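Local coordinates for SusD/RagB family nutrient-binding outer membrane lipoprotein (PDB 4F7A) that probably binds mucin O-glycans at the cell surface as a SusD-like outer membrane lipoprotein built on a TPR-like helical scaffold, at residues A[164-169]-A[199-204]; A[294-299]-A[390-395]; A[490-495]-A[500-505]; A[42-47]-A[86-91]; A[268-273]-A[427-432]. All coordinates share one frame; numbering follows the deposited sequence.

Interaction 1. Residues A[164-169]-A[199-204]; sequences KAVDAL and FANSLR
Val-166 of helix 151-174 packs on Ala-200 of helix 193-210, two nearly antiparallel helices of the TPR-like scaffold of SusD homologues, whose local axes run at 162° to one another and 10.3 Å apart. The valine shows how one branched residue can serve three partners. Its CB points toward the facing helix, and the two methyls part from there to different partners. CG1, set anti to the carbonyl carbon (chi1 -59°), meets Ala-200 CB at 3.5 Å, tighter than usual van der Waals contact, and lies 4.0 Å from Asn-201 OD1. That amide is turned by its own needs, since ND2 donates to Gly-232 O and Asn-229 OD1. Alanine has nothing beyond CB, so the CB itself is what the valine methyl meets. The other branch, CG2, reaches Arg-204, whose guanidinium is paired with Asp-163 and Glu-222, so the charge is answered outside the apolar patch. CG2 comes to the guanidinium at its edge, near its plane, 4.1 Å from Arg-204 NH2.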
# COMPACT_ATOMS: atom_id res chain seq x y z
N LYS A 164 -14.34 -17.16 -4.55
CA LYS A 164 -15.34 -17.65 -3.60
C LYS A 164 -16.18 -16.48 -3.08
O LYS A 164 -17.41 -16.58 -2.96
CB LYS A 164 -14.67 -18.38 -2.44
CG LYS A 164 -14.14 -19.75 -2.79
CD LYS A 164 -13.27 -20.29 -1.67
CE LYS A 164 -12.90 -21.72 -1.94
NZ LYS A 164 -12.00 -22.18 -0.86
N ALA A 165 -15.51 -15.37 -2.80
CA ALA A 165 -16.19 -14.18 -2.29
C ALA A 165 -17.22 -13.64 -3.26
O ALA A 165 -18.35 -13.37 -2.85
CB ALA A 165 -15.18 -13.07 -1.94
N VAL A 166 -16.82 -13.38 -4.52
CA VAL A 166 -17.75 -12.78 -5.49
C VAL A 166 -18.90 -13.75 -5.82
O VAL A 166 -20.04 -13.33 -6.00
CB VAL A 166 -17.05 -12.23 -6.79
CG1 VAL A 166 -16.00 -11.14 -6.45
CG2 VAL A 166 -16.42 -13.32 -7.63
N ASP A 167 -18.62 -15.05 -5.81
CA ASP A 167 -19.66 -16.06 -5.98
C ASP A 167 -20.68 -15.99 -4.84
O ASP A 167 -21.89 -15.96 -5.06
CB ASP A 167 -19.05 -17.47 -6.02
CG ASP A 167 -18.47 -17.83 -7.37
OD1 ASP A 167 -18.59 -17.01 -8.32
OD2 ASP A 167 -17.89 -18.93 -7.49
N ALA A 168 -20.19 -15.97 -3.60
CA ALA A 168 -21.05 -15.93 -2.41
C ALA A 168 -21.96 -14.68 -2.40
O ALA A 168 -23.16 -14.78 -2.16
CB ALA A 168 -20.20 -15.98 -1.13
N LEU A 169 -21.38 -13.52 -2.69
CA LEU A 169 -22.14 -12.26 -2.67
C LEU A 169 -23.14 -12.20 -3.81
O LEU A 169 -24.27 -11.73 -3.63
CB LEU A 169 -21.20 -11.06 -2.69
CG LEU A 169 -20.51 -10.77 -1.36
CD1 LEU A 169 -19.10 -10.26 -1.54
CD2 LEU A 169 -21.32 -9.84 -0.48
N PHE A 199 -15.36 -3.88 -4.78
CA PHE A 199 -14.13 -3.93 -3.99
C PHE A 199 -13.30 -5.18 -4.41
O PHE A 199 -12.13 -5.04 -4.80
CB PHE A 199 -14.52 -3.92 -2.49
CG PHE A 199 -13.37 -4.01 -1.49
CD1 PHE A 199 -12.04 -3.99 -1.86
CD2 PHE A 199 -13.67 -4.10 -0.15
CE1 PHE A 199 -11.04 -4.07 -0.91
CE2 PHE A 199 -12.67 -4.17 0.82
CZ PHE A 199 -11.36 -4.17 0.45
N ALA A 200 -13.90 -6.36 -4.36
CA ALA A 200 -13.20 -7.59 -4.77
C ALA A 200 -12.66 -7.52 -6.20
O ALA A 200 -11.54 -7.95 -6.47
CB ALA A 200 -14.14 -8.81 -4.65
N ASN A 201 -13.45 -6.98 -7.12
CA ASN A 201 -13.02 -6.87 -8.52
C ASN A 201 -11.81 -5.95 -8.66
O ASN A 201 -10.87 -6.25 -9.39
CB ASN A 201 -14.15 -6.38 -9.43
CG ASN A 201 -15.32 -7.33 -9.53
OD1 ASN A 201 -15.17 -8.54 -9.35
ND2 ASN A 201 -16.51 -6.79 -9.87
N SER A 202 -11.84 -4.83 -7.95
CA SER A 202 -10.76 -3.85 -8.00
C SER A 202 -9.50 -4.40 -7.37
O SER A 202 -8.41 -4.23 -7.89
CB SER A 202 -11.18 -2.55 -7.31
OG SER A 202 -12.39 -2.08 -7.89
N LEU A 203 -9.66 -5.06 -6.22
CA LEU A 203 -8.53 -5.71 -5.55
C LEU A 203 -7.93 -6.81 -6.46
O LEU A 203 -6.69 -6.92 -6.60
CB LEU A 203 -8.99 -6.25 -4.18
CG LEU A 203 -7.95 -6.98 -3.33
CD1 LEU A 203 -6.66 -6.16 -3.08
CD2 LEU A 203 -8.61 -7.44 -2.01
N ARG A 204 -8.79 -7.59 -7.12
CA ARG A 204 -8.29 -8.62 -8.04
C ARG A 204 -7.46 -7.99 -9.14
O ARG A 204 -6.41 -8.52 -9.51
CB ARG A 204 -9.42 -9.42 -8.66
CG ARG A 204 -8.94 -10.57 -9.54
CD ARG A 204 -10.06 -11.13 -10.42
NE ARG A 204 -11.19 -11.64 -9.66
CZ ARG A 204 -11.24 -12.77 -8.93
NH1 ARG A 204 -10.18 -13.57 -8.81
NH2 ARG A 204 -12.38 -13.08 -8.30

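Interaction 2. Residues A[294-299]-A[390-395]; sequences EYLGVP and INYAAG
Asn-391 OD1 is gripped by two phenol hydroxyls, those of Tyr-389 and Tyr-312, and beside this polar knot Pro-299 CG rests 4.2 Å from the same oxygen. The proline carbon merely borders an oxygen that takes its hydrogen bonds from elsewhere, and the touch itself is plain packing. Asn-391 is also the centre of an inverse gamma turn, closed by a weak bond from Tyr-392 N to Ile-390 O at 3.0 Å. This tight turn belongs to the long loop between helices 356-371 and 416-431, which here meets another irregular segment, the one between helix 279-282 and strand 329-332; the contact thus joins two loops at the periphery of the SusD-like fold. Beyond the turn, Tyr-392 places its CG anti to its carbonyl carbon (chi1 -70°), which puts the ring beside Leu-296 and Glu-294. Leu-296 CD2 meets its edge, near the ring plane, 4.0 Å from Tyr-392 CD2, with the two side chains at about a right angle. Ile-390 CG2 lies over one ring face, 3.5 Å above the plane and offset toward the rim. Farther along, Glu-294 OE1 stands 4.2 Å from Tyr-392 CE2 while accepting a hydrogen bond from His-291 ND1.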
# COMPACT_ATOMS: atom_id res chain seq x y z
N GLU A 294 8.66 27.24 0.51
CA GLU A 294 9.06 26.09 -0.29
C GLU A 294 8.62 24.78 0.37
O GLU A 294 8.42 24.70 1.60
CB GLU A 294 10.58 26.10 -0.48
CG GLU A 294 11.08 27.28 -1.31
CD GLU A 294 12.52 27.64 -0.99
OE1 GLU A 294 13.33 26.71 -0.83
OE2 GLU A 294 12.83 28.84 -0.86
N TYR A 295 8.48 23.77 -0.46
CA TYR A 295 8.22 22.42 0.03
C TYR A 295 9.52 21.66 -0.01
O TYR A 295 10.08 21.43 -1.09
CB TYR A 295 7.16 21.72 -0.81
CG TYR A 295 5.80 22.36 -0.62
CD1 TYR A 295 5.43 23.49 -1.33
CD2 TYR A 295 4.90 21.84 0.31
CE1 TYR A 295 4.18 24.11 -1.11
CE2 TYR A 295 3.67 22.43 0.53
CZ TYR A 295 3.31 23.55 -0.19
OH TYR A 295 2.08 24.12 0.05
N LEU A 296 10.00 21.25 1.16
CA LEU A 296 11.29 20.57 1.28
C LEU A 296 11.06 19.18 1.85
O LEU A 296 10.45 19.05 2.89
CB LEU A 296 12.23 21.35 2.19
CG LEU A 296 12.61 22.77 1.78
CD1 LEU A 296 13.57 23.36 2.81
CD2 LEU A 296 13.23 22.81 0.36
N GLY A 297 11.54 18.16 1.14
CA GLY A 297 11.44 16.78 1.56
C GLY A 297 12.73 16.22 2.14
O GLY A 297 13.83 16.55 1.70
N VAL A 298 12.58 15.34 3.13
CA VAL A 298 13.71 14.73 3.79
C VAL A 298 14.34 13.63 2.93
O VAL A 298 13.65 12.70 2.51
CB VAL A 298 13.25 14.15 5.16
CG1 VAL A 298 14.43 13.52 5.92
CG2 VAL A 298 12.57 15.29 6.00
N PRO A 299 15.65 13.73 2.67
CA PRO A 299 16.30 12.65 1.91
C PRO A 299 16.51 11.41 2.77
O PRO A 299 16.96 11.52 3.90
CB PRO A 299 17.65 13.26 1.54
CG PRO A 299 17.94 14.19 2.68
CD PRO A 299 16.61 14.75 3.11
N ILE A 390 18.13 19.65 -2.90
CA ILE A 390 19.21 20.49 -2.40
C ILE A 390 19.19 20.39 -0.87
O ILE A 390 18.14 20.60 -0.24
CB ILE A 390 19.03 21.96 -2.78
CG1 ILE A 390 18.85 22.12 -4.29
CG2 ILE A 390 20.26 22.79 -2.26
CD1 ILE A 390 20.02 21.64 -5.09
N ASN A 391 20.33 20.07 -0.27
CA ASN A 391 20.38 19.87 1.17
C ASN A 391 20.54 21.22 1.93
O ASN A 391 21.65 21.65 2.24
CB ASN A 391 21.49 18.89 1.53
CG ASN A 391 21.32 18.34 2.92
OD1 ASN A 391 20.38 17.63 3.19
ND2 ASN A 391 22.25 18.66 3.81
N TYR A 392 19.41 21.87 2.22
CA TYR A 392 19.43 23.16 2.92
C TYR A 392 19.68 22.99 4.40
O TYR A 392 20.13 23.92 5.08
CB TYR A 392 18.14 23.93 2.65
CG TYR A 392 18.03 24.42 1.22
CD1 TYR A 392 18.98 25.28 0.68
CD2 TYR A 392 17.00 24.00 0.39
CE1 TYR A 392 18.90 25.74 -0.63
CE2 TYR A 392 16.91 24.44 -0.92
CZ TYR A 392 17.86 25.31 -1.42
OH TYR A 392 17.75 25.74 -2.70
N ALA A 393 19.44 21.79 4.91
CA ALA A 393 19.66 21.48 6.33
C ALA A 393 21.14 21.50 6.70
O ALA A 393 22.00 21.32 5.84
CB ALA A 393 19.07 20.10 6.66
N ALA A 394 21.43 21.66 7.99
CA ALA A 394 22.75 21.38 8.51
C ALA A 394 22.96 19.85 8.47
O ALA A 394 22.03 19.11 8.19
CB ALA A 394 22.91 21.93 9.96
N GLY A 395 24.19 19.42 8.71
CA GLY A 395 24.51 18.00 8.74
C GLY A 395 25.17 17.46 7.47
O GLY A 395 25.52 18.24 6.56

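Interaction 3. Residues A[490-495]-A[500-505]; sequences TALGGA and TRLWWD
The C-terminal end of helix 482-492 and the loop that follows it fold back on each other through Leu-492, Ala-495 and Thr-500, the helix having ended where Gly-493 takes positive phi. Thr-500 OG1 donates to Ala-495 O at 2.6 Å, in the carbonyl plane and on a lone pair, with a C=O...donor angle of 135°. Its other branch, CG2, lies anti to the backbone N (chi1 -65° for OG1) and meets Leu-492 CG at 3.9 Å, the two side chains reaching tip to tip. Deeper in, Leu-492 CD1 touches Leu-502 CD2 at 4.1 Å. A valine in place of Thr-500 would probably leave Ala-495 O without this hydroxyl donor and the 495 end of the loop freer to move. Water 1 adds a second polar tie, donating to Leu-492 O at 2.7 Å and to Arg-501 O at 2.8 Å. The two branches of one threonine thus divide the work: the hydroxyl fastens the backbone, the methyl continues the apolar packing, and at this surface site water completes the link.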
# COMPACT_ATOMS: atom_id res chain seq x y z
N THR A 490 13.32 -21.39 2.93
CA THR A 490 13.23 -22.26 1.75
C THR A 490 12.27 -21.72 0.69
O THR A 490 12.63 -21.65 -0.50
CB THR A 490 12.83 -23.68 2.15
OG1 THR A 490 13.81 -24.16 3.08
CG2 THR A 490 12.73 -24.64 0.92
N ALA A 491 11.09 -21.29 1.12
CA ALA A 491 10.08 -20.73 0.19
C ALA A 491 10.54 -19.42 -0.44
O ALA A 491 10.10 -19.09 -1.52
CB ALA A 491 8.70 -20.53 0.91
N LEU A 492 11.38 -18.66 0.25
CA LEU A 492 11.88 -17.40 -0.28
C LEU A 492 12.82 -17.59 -1.46
O LEU A 492 12.87 -16.74 -2.37
CB LEU A 492 12.60 -16.62 0.80
CG LEU A 492 13.17 -15.25 0.49
CD1 LEU A 492 12.05 -14.28 0.08
CD2 LEU A 492 13.92 -14.77 1.71
N GLY A 493 13.58 -18.68 -1.42
CA GLY A 493 14.49 -19.00 -2.53
C GLY A 493 15.72 -18.11 -2.57
O GLY A 493 16.32 -17.93 -3.62
N GLY A 494 16.07 -17.51 -1.43
CA GLY A 494 17.22 -16.62 -1.32
C GLY A 494 17.48 -16.28 0.13
O GLY A 494 16.72 -16.70 1.01
N ALA A 495 18.52 -15.51 0.39
CA ALA A 495 18.86 -15.10 1.76
C ALA A 495 17.74 -14.29 2.41
O ALA A 495 17.11 -13.46 1.74
CB ALA A 495 20.19 -14.31 1.78
N THR A 500 16.87 -9.63 -1.14
CA THR A 500 16.30 -10.73 -1.91
C THR A 500 14.96 -10.35 -2.56
O THR A 500 14.03 -9.95 -1.87
CB THR A 500 16.11 -11.95 -1.03
OG1 THR A 500 17.40 -12.41 -0.62
CG2 THR A 500 15.37 -13.06 -1.79
N ARG A 501 14.88 -10.48 -3.88
CA ARG A 501 13.67 -10.16 -4.60
C ARG A 501 12.52 -11.12 -4.27
O ARG A 501 12.70 -12.36 -4.22
CB ARG A 501 13.90 -10.19 -6.13
CG ARG A 501 14.82 -9.11 -6.64
CD ARG A 501 14.86 -9.13 -8.15
NE ARG A 501 15.94 -8.29 -8.67
CZ ARG A 501 15.87 -6.97 -8.84
NH1 ARG A 501 14.78 -6.27 -8.55
NH2 ARG A 501 16.94 -6.34 -9.33
N LEU A 502 11.33 -10.55 -4.11
CA LEU A 502 10.12 -11.35 -3.98
C LEU A 502 9.73 -11.95 -5.32
O LEU A 502 10.24 -11.52 -6.36
CB LEU A 502 9.00 -10.52 -3.38
CG LEU A 502 9.34 -9.95 -2.00
CD1 LEU A 502 8.15 -9.21 -1.42
CD2 LEU A 502 9.83 -11.09 -1.06
N TRP A 503 8.88 -12.97 -5.29
CA TRP A 503 8.46 -13.69 -6.48
C TRP A 503 7.96 -12.76 -7.61
O TRP A 503 8.35 -12.92 -8.77
CB TRP A 503 7.39 -14.73 -6.12
CG TRP A 503 6.71 -15.41 -7.31
CD1 TRP A 503 7.24 -16.35 -8.15
CD2 TRP A 503 5.38 -15.18 -7.75
NE1 TRP A 503 6.30 -16.72 -9.09
CE2 TRP A 503 5.15 -16.02 -8.86
CE3 TRP A 503 4.33 -14.38 -7.28
CZ2 TRP A 503 3.91 -16.06 -9.52
CZ3 TRP A 503 3.11 -14.40 -7.96
CH2 TRP A 503 2.91 -15.24 -9.06
N TRP A 504 7.13 -11.77 -7.27
CA TRP A 504 6.60 -10.86 -8.30
C TRP A 504 7.55 -9.79 -8.81
O TRP A 504 7.22 -9.08 -9.75
CB TRP A 504 5.27 -10.23 -7.90
CG TRP A 504 5.16 -9.59 -6.53
CD1 TRP A 504 4.29 -9.98 -5.54
CD2 TRP A 504 5.83 -8.43 -6.02
NE1 TRP A 504 4.40 -9.16 -4.45
CE2 TRP A 504 5.34 -8.21 -4.71
CE3 TRP A 504 6.79 -7.57 -6.52
CZ2 TRP A 504 5.77 -7.14 -3.93
CZ3 TRP A 504 7.24 -6.54 -5.75
CH2 TRP A 504 6.74 -6.33 -4.45
N ASP A 505 8.73 -9.73 -8.21
CA ASP A 505 9.77 -8.76 -8.54
C ASP A 505 10.78 -9.47 -9.44
O ASP A 505 11.61 -10.25 -8.96
CB ASP A 505 10.43 -8.29 -7.22
CG ASP A 505 11.59 -7.33 -7.42
OD1 ASP A 505 11.95 -7.03 -8.59
OD2 ASP A 505 12.15 -6.89 -6.40
O HOH W 1 11.49 -14.74 -3.53

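Interaction 4. Residues A[42-47]-A[86-91]; sequences TTWPWQ and WNYTYN
Pro-45 CB sits over one face of the Tyr-88 ring in a CH-pi contact, 4.1 Å from the ring centroid and 25° off its normal. The methylene is offset toward the rim, lying 3.7 Å from Tyr-88 CE2, while the carbonyl oxygen Pro-45 O approaches the same CE2 at 3.6 Å. At the far end of the phenol, Tyr-88 OH stands 3.4 Å from Trp-44 CZ3, and the tyrosine and tryptophan side chains run at about a right angle. Water 2, in the plane of the phenol at its edge, is hydrogen-bonded to Tyr-88 OH at 2.9 Å and makes a weak bond to Trp-44 O, so the hydroxyl is tied to the backbone of the facing segment through solvent.

What positions the indole is its own torsion: Trp-44 CG lies between backbone N and carbonyl carbon (chi1 70°), which sets the indole beside Pro-45, whose CD lies 3.2 Å above one indole face, offset toward the rim. In the second shell, Glu-40 O accepts from the indole NE1, which probably limits rotation of the ring. Around the phenol, Phe-34 and Trp-38 bring further rings, while Thr-48 and Phe-49 of helix 44-51 also touch it. The whole is an aromatic cluster with a proline on a tyrosine face, joining residues 42-47 to helix 84-104 in the SusD-like fold.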
# COMPACT_ATOMS: atom_id res chain seq x y z
N THR A 42 -3.04 2.76 21.20
CA THR A 42 -3.10 2.93 19.76
C THR A 42 -1.91 3.78 19.32
O THR A 42 -1.12 4.23 20.16
CB THR A 42 -4.44 3.61 19.34
OG1 THR A 42 -4.66 4.78 20.13
CG2 THR A 42 -5.63 2.64 19.53
N THR A 43 -1.80 3.98 18.01
CA THR A 43 -0.75 4.77 17.35
C THR A 43 0.64 4.13 17.37
O THR A 43 1.26 3.96 16.29
CB THR A 43 -0.65 6.20 17.93
OG1 THR A 43 -1.95 6.78 18.00
CG2 THR A 43 0.25 7.06 17.04
N TRP A 44 1.17 3.83 18.56
CA TRP A 44 2.54 3.33 18.68
C TRP A 44 2.76 1.97 17.96
O TRP A 44 3.83 1.79 17.36
CB TRP A 44 3.06 3.37 20.13
CG TRP A 44 2.42 2.37 21.06
CD1 TRP A 44 1.37 2.59 21.92
CD2 TRP A 44 2.78 0.99 21.20
NE1 TRP A 44 1.06 1.42 22.58
CE2 TRP A 44 1.91 0.43 22.16
CE3 TRP A 44 3.75 0.18 20.61
CZ2 TRP A 44 1.97 -0.92 22.53
CZ3 TRP A 44 3.82 -1.16 20.98
CH2 TRP A 44 2.93 -1.70 21.94
N PRO A 45 1.77 1.06 17.94
CA PRO A 45 2.00 -0.15 17.11
C PRO A 45 2.06 0.13 15.62
O PRO A 45 2.96 -0.36 14.93
CB PRO A 45 0.82 -1.05 17.46
CG PRO A 45 0.44 -0.60 18.84
CD PRO A 45 0.55 0.90 18.74
N TRP A 46 1.15 0.96 15.13
CA TRP A 46 1.13 1.31 13.71
C TRP A 46 2.45 1.96 13.28
O TRP A 46 2.89 1.77 12.15
CB TRP A 46 -0.06 2.22 13.39
CG TRP A 46 -0.11 2.57 11.95
CD1 TRP A 46 -0.64 1.82 10.94
CD2 TRP A 46 0.44 3.74 11.33
NE1 TRP A 46 -0.49 2.45 9.75
CE2 TRP A 46 0.17 3.64 9.94
CE3 TRP A 46 1.07 4.89 11.81
CZ2 TRP A 46 0.56 4.62 9.02
CZ3 TRP A 46 1.45 5.89 10.88
CH2 TRP A 46 1.21 5.73 9.51
N GLN A 47 3.08 2.71 14.19
CA GLN A 47 4.29 3.43 13.83
C GLN A 47 5.37 2.47 13.32
O GLN A 47 6.04 2.78 12.34
CB GLN A 47 4.81 4.29 14.98
CG GLN A 47 6.09 5.10 14.59
CD GLN A 47 6.70 5.84 15.79
OE1 GLN A 47 6.68 5.33 16.90
NE2 GLN A 47 7.26 7.02 15.54
N TRP A 86 4.16 -8.36 10.37
CA TRP A 86 3.95 -9.79 10.63
C TRP A 86 3.33 -10.04 12.02
O TRP A 86 2.26 -10.65 12.14
CB TRP A 86 5.29 -10.57 10.51
CG TRP A 86 5.12 -12.04 10.70
CD1 TRP A 86 4.92 -12.70 11.88
CD2 TRP A 86 5.15 -13.06 9.68
NE1 TRP A 86 4.80 -14.05 11.65
CE2 TRP A 86 4.94 -14.30 10.31
CE3 TRP A 86 5.34 -13.03 8.29
CZ2 TRP A 86 4.90 -15.51 9.61
CZ3 TRP A 86 5.27 -14.26 7.58
CH2 TRP A 86 5.06 -15.46 8.24
N ASN A 87 3.99 -9.52 13.06
CA ASN A 87 3.64 -9.87 14.43
C ASN A 87 2.21 -9.43 14.80
O ASN A 87 1.41 -10.22 15.33
CB ASN A 87 4.63 -9.24 15.42
CG ASN A 87 6.04 -9.82 15.32
OD1 ASN A 87 6.26 -10.89 14.73
ND2 ASN A 87 7.02 -9.12 15.92
N TYR A 88 1.89 -8.18 14.49
CA TYR A 88 0.59 -7.64 14.84
C TYR A 88 -0.52 -8.30 14.05
O TYR A 88 -1.60 -8.57 14.59
CB TYR A 88 0.58 -6.11 14.68
CG TYR A 88 1.48 -5.40 15.69
CD1 TYR A 88 1.50 -5.78 17.03
CD2 TYR A 88 2.33 -4.36 15.30
CE1 TYR A 88 2.34 -5.15 17.95
CE2 TYR A 88 3.15 -3.70 16.22
CZ TYR A 88 3.16 -4.10 17.54
OH TYR A 88 3.98 -3.48 18.46
N THR A 89 -0.28 -8.57 12.78
CA THR A 89 -1.29 -9.17 11.95
C THR A 89 -1.57 -10.62 12.38
O THR A 89 -2.72 -10.99 12.55
CB THR A 89 -0.91 -9.11 10.46
OG1 THR A 89 -0.74 -7.74 10.06
CG2 THR A 89 -2.01 -9.72 9.63
N TYR A 90 -0.53 -11.41 12.62
CA TYR A 90 -0.72 -12.79 13.05
C TYR A 90 -1.18 -12.91 14.50
O TYR A 90 -1.93 -13.82 14.83
CB TYR A 90 0.53 -13.62 12.81
CG TYR A 90 0.66 -14.04 11.36
CD1 TYR A 90 -0.21 -15.00 10.82
CD2 TYR A 90 1.61 -13.48 10.54
CE1 TYR A 90 -0.09 -15.39 9.48
CE2 TYR A 90 1.75 -13.85 9.22
CZ TYR A 90 0.89 -14.80 8.68
OH TYR A 90 1.04 -15.17 7.37
N ASN A 91 -0.77 -11.98 15.36
CA ASN A 91 -1.22 -12.04 16.75
C ASN A 91 -2.68 -11.67 16.91
O ASN A 91 -3.39 -12.30 17.69
CB ASN A 91 -0.35 -11.14 17.65
CG ASN A 91 0.98 -11.79 17.97
OD1 ASN A 91 1.13 -13.00 17.84
ND2 ASN A 91 1.96 -10.99 18.35
O HOH W 2 5.56 -1.10 17.91

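Interaction 5. Residues A[268-273]-A[427-432]; sequences ASVLNG and KWIACW
The indole of Trp-428 meets Val-270 obliquely, with Val-270 CG2 at 4.2 Å from Trp-428 CZ3, while Tyr-60 brings a second ring to it at about 45° and Ser-58 O accepts from its NE1. The neighbouring Trp-432 is stacked on Tyr-282 and meets Tyr-60 edge-to-face. Next to these flat groups, Ile-429 carries the rest of the contact with both of its branches. CG1 is anti to the carbonyl carbon (chi1 -58°) and the chain continues extended, which brings CD1 to Val-270 CG1 at 3.7 Å. The other branch, CG2, touches Leu-271 CD2 at 3.9 Å, the isoleucine and leucine sliding past each other in opposite directions. Trimming Ile-429 to an alanine would probably open a gap between the two helices and leave Val-270 CG1 and Leu-271 CD2 without their mates. All four side chains are buried and the contact is apolar throughout. The helices, 265-273 and 416-431, cross at -101° with local axes 11.8 Å apart. Helix 279-282 flanks Leu-271, and helix 334-346 packs on Lys-427 and Ala-430.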
# COMPACT_ATOMS: atom_id res chain seq x y z
N ALA A 268 8.71 15.52 -2.71
CA ALA A 268 8.97 16.96 -2.89
C ALA A 268 9.49 17.25 -4.31
O ALA A 268 9.03 18.17 -4.96
CB ALA A 268 9.95 17.49 -1.87
N SER A 269 10.41 16.42 -4.80
CA SER A 269 10.91 16.55 -6.17
C SER A 269 9.80 16.49 -7.21
O SER A 269 9.72 17.35 -8.10
CB SER A 269 11.95 15.47 -6.47
OG SER A 269 12.28 15.48 -7.84
N VAL A 270 8.94 15.47 -7.09
CA VAL A 270 7.86 15.25 -8.02
C VAL A 270 6.80 16.35 -7.95
O VAL A 270 6.44 16.94 -8.96
CB VAL A 270 7.24 13.82 -7.83
CG1 VAL A 270 5.97 13.68 -8.62
CG2 VAL A 270 8.27 12.75 -8.21
N LEU A 271 6.27 16.61 -6.77
CA LEU A 271 5.17 17.52 -6.66
C LEU A 271 5.59 18.97 -6.95
O LEU A 271 4.83 19.73 -7.57
CB LEU A 271 4.49 17.37 -5.30
CG LEU A 271 3.80 16.03 -4.99
CD1 LEU A 271 3.16 16.04 -3.57
CD2 LEU A 271 2.76 15.67 -6.01
N ASN A 272 6.80 19.36 -6.55
CA ASN A 272 7.30 20.70 -6.90
C ASN A 272 7.51 20.83 -8.41
O ASN A 272 7.08 21.80 -9.02
CB ASN A 272 8.63 21.03 -6.22
CG ASN A 272 8.46 21.46 -4.77
OD1 ASN A 272 7.64 22.32 -4.48
ND2 ASN A 272 9.29 20.92 -3.87
N GLY A 273 8.20 19.87 -9.01
CA GLY A 273 8.51 19.98 -10.44
C GLY A 273 7.28 19.93 -11.35
O GLY A 273 7.22 20.61 -12.37
N LYS A 427 0.13 6.98 -10.32
CA LYS A 427 -0.55 6.11 -9.37
C LYS A 427 0.05 6.31 -7.97
O LYS A 427 -0.67 6.31 -6.97
CB LYS A 427 -0.45 4.64 -9.79
CG LYS A 427 -1.28 3.67 -8.94
CD LYS A 427 -1.36 2.26 -9.55
CE LYS A 427 -0.05 1.54 -9.53
NZ LYS A 427 -0.21 0.12 -9.89
N TRP A 428 1.37 6.45 -7.91
CA TRP A 428 2.07 6.67 -6.63
C TRP A 428 1.62 7.99 -5.98
O TRP A 428 1.35 8.03 -4.76
CB TRP A 428 3.56 6.63 -6.90
CG TRP A 428 4.53 6.90 -5.79
CD1 TRP A 428 5.06 5.99 -4.91
CD2 TRP A 428 5.21 8.13 -5.55
NE1 TRP A 428 6.01 6.61 -4.11
CE2 TRP A 428 6.12 7.92 -4.49
CE3 TRP A 428 5.14 9.39 -6.14
CZ2 TRP A 428 6.92 8.92 -4.00
CZ3 TRP A 428 5.96 10.39 -5.65
CH2 TRP A 428 6.84 10.15 -4.60
N ILE A 429 1.50 9.05 -6.76
CA ILE A 429 0.93 10.28 -6.20
C ILE A 429 -0.50 10.01 -5.67
O ILE A 429 -0.85 10.44 -4.56
CB ILE A 429 0.92 11.48 -7.19
CG1 ILE A 429 2.33 11.81 -7.69
CG2 ILE A 429 0.32 12.71 -6.51
CD1 ILE A 429 2.37 12.79 -8.95
N ALA A 430 -1.28 9.25 -6.44
CA ALA A 430 -2.69 9.02 -6.16
C ALA A 430 -2.96 8.06 -5.02
O ALA A 430 -4.03 8.13 -4.42
CB ALA A 430 -3.40 8.51 -7.45
N CYS A 431 -2.00 7.18 -4.70
CA CYS A 431 -2.17 6.23 -3.58
C CYS A 431 -1.86 6.83 -2.21
O CYS A 431 -2.09 6.18 -1.19
CB CYS A 431 -1.29 4.98 -3.80
SG CYS A 431 -1.98 3.86 -5.05
N TRP A 432 -1.32 8.05 -2.20
CA TRP A 432 -0.92 8.75 -0.98
C TRP A 432 -2.13 8.89 -0.05
O TRP A 432 -3.24 9.19 -0.53
CB TRP A 432 -0.39 10.15 -1.36
CG TRP A 432 0.20 10.94 -0.23
CD1 TRP A 432 1.51 11.00 0.13
CD2 TRP A 432 -0.51 11.75 0.71
NE1 TRP A 432 1.67 11.80 1.22
CE2 TRP A 432 0.44 12.28 1.59
CE3 TRP A 432 -1.86 12.10 0.88
CZ2 TRP A 432 0.09 13.15 2.63
CZ3 TRP A 432 -2.19 12.95 1.92
CH2 TRP A 432 -1.22 13.46 2.77

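How the interactions relate
Burial and chemistry vary together across these five contacts. Interactions 1 and 5 are buried helix pairs held by side-chain packing, chiefly apolar, one nearly antiparallel, the other close to perpendicular. Interaction 3 lies at the surface, where a hydroxyl bond and a water are added; interaction 4 is intermediate, pairing an aromatic face with a water at the phenol rim. Interaction 2, partly buried, joins two loops. It is nested in the chain loop closed by interaction 5, and the two touch: Asn-272 ND2 lies 2.9 Å from Tyr-295 O, a probable hydrogen bond, and Ala-268 packs against Gly-297. Interactions 1 and 2 sit on opposite sides of the chain's centre, their centres about 44 Å apart.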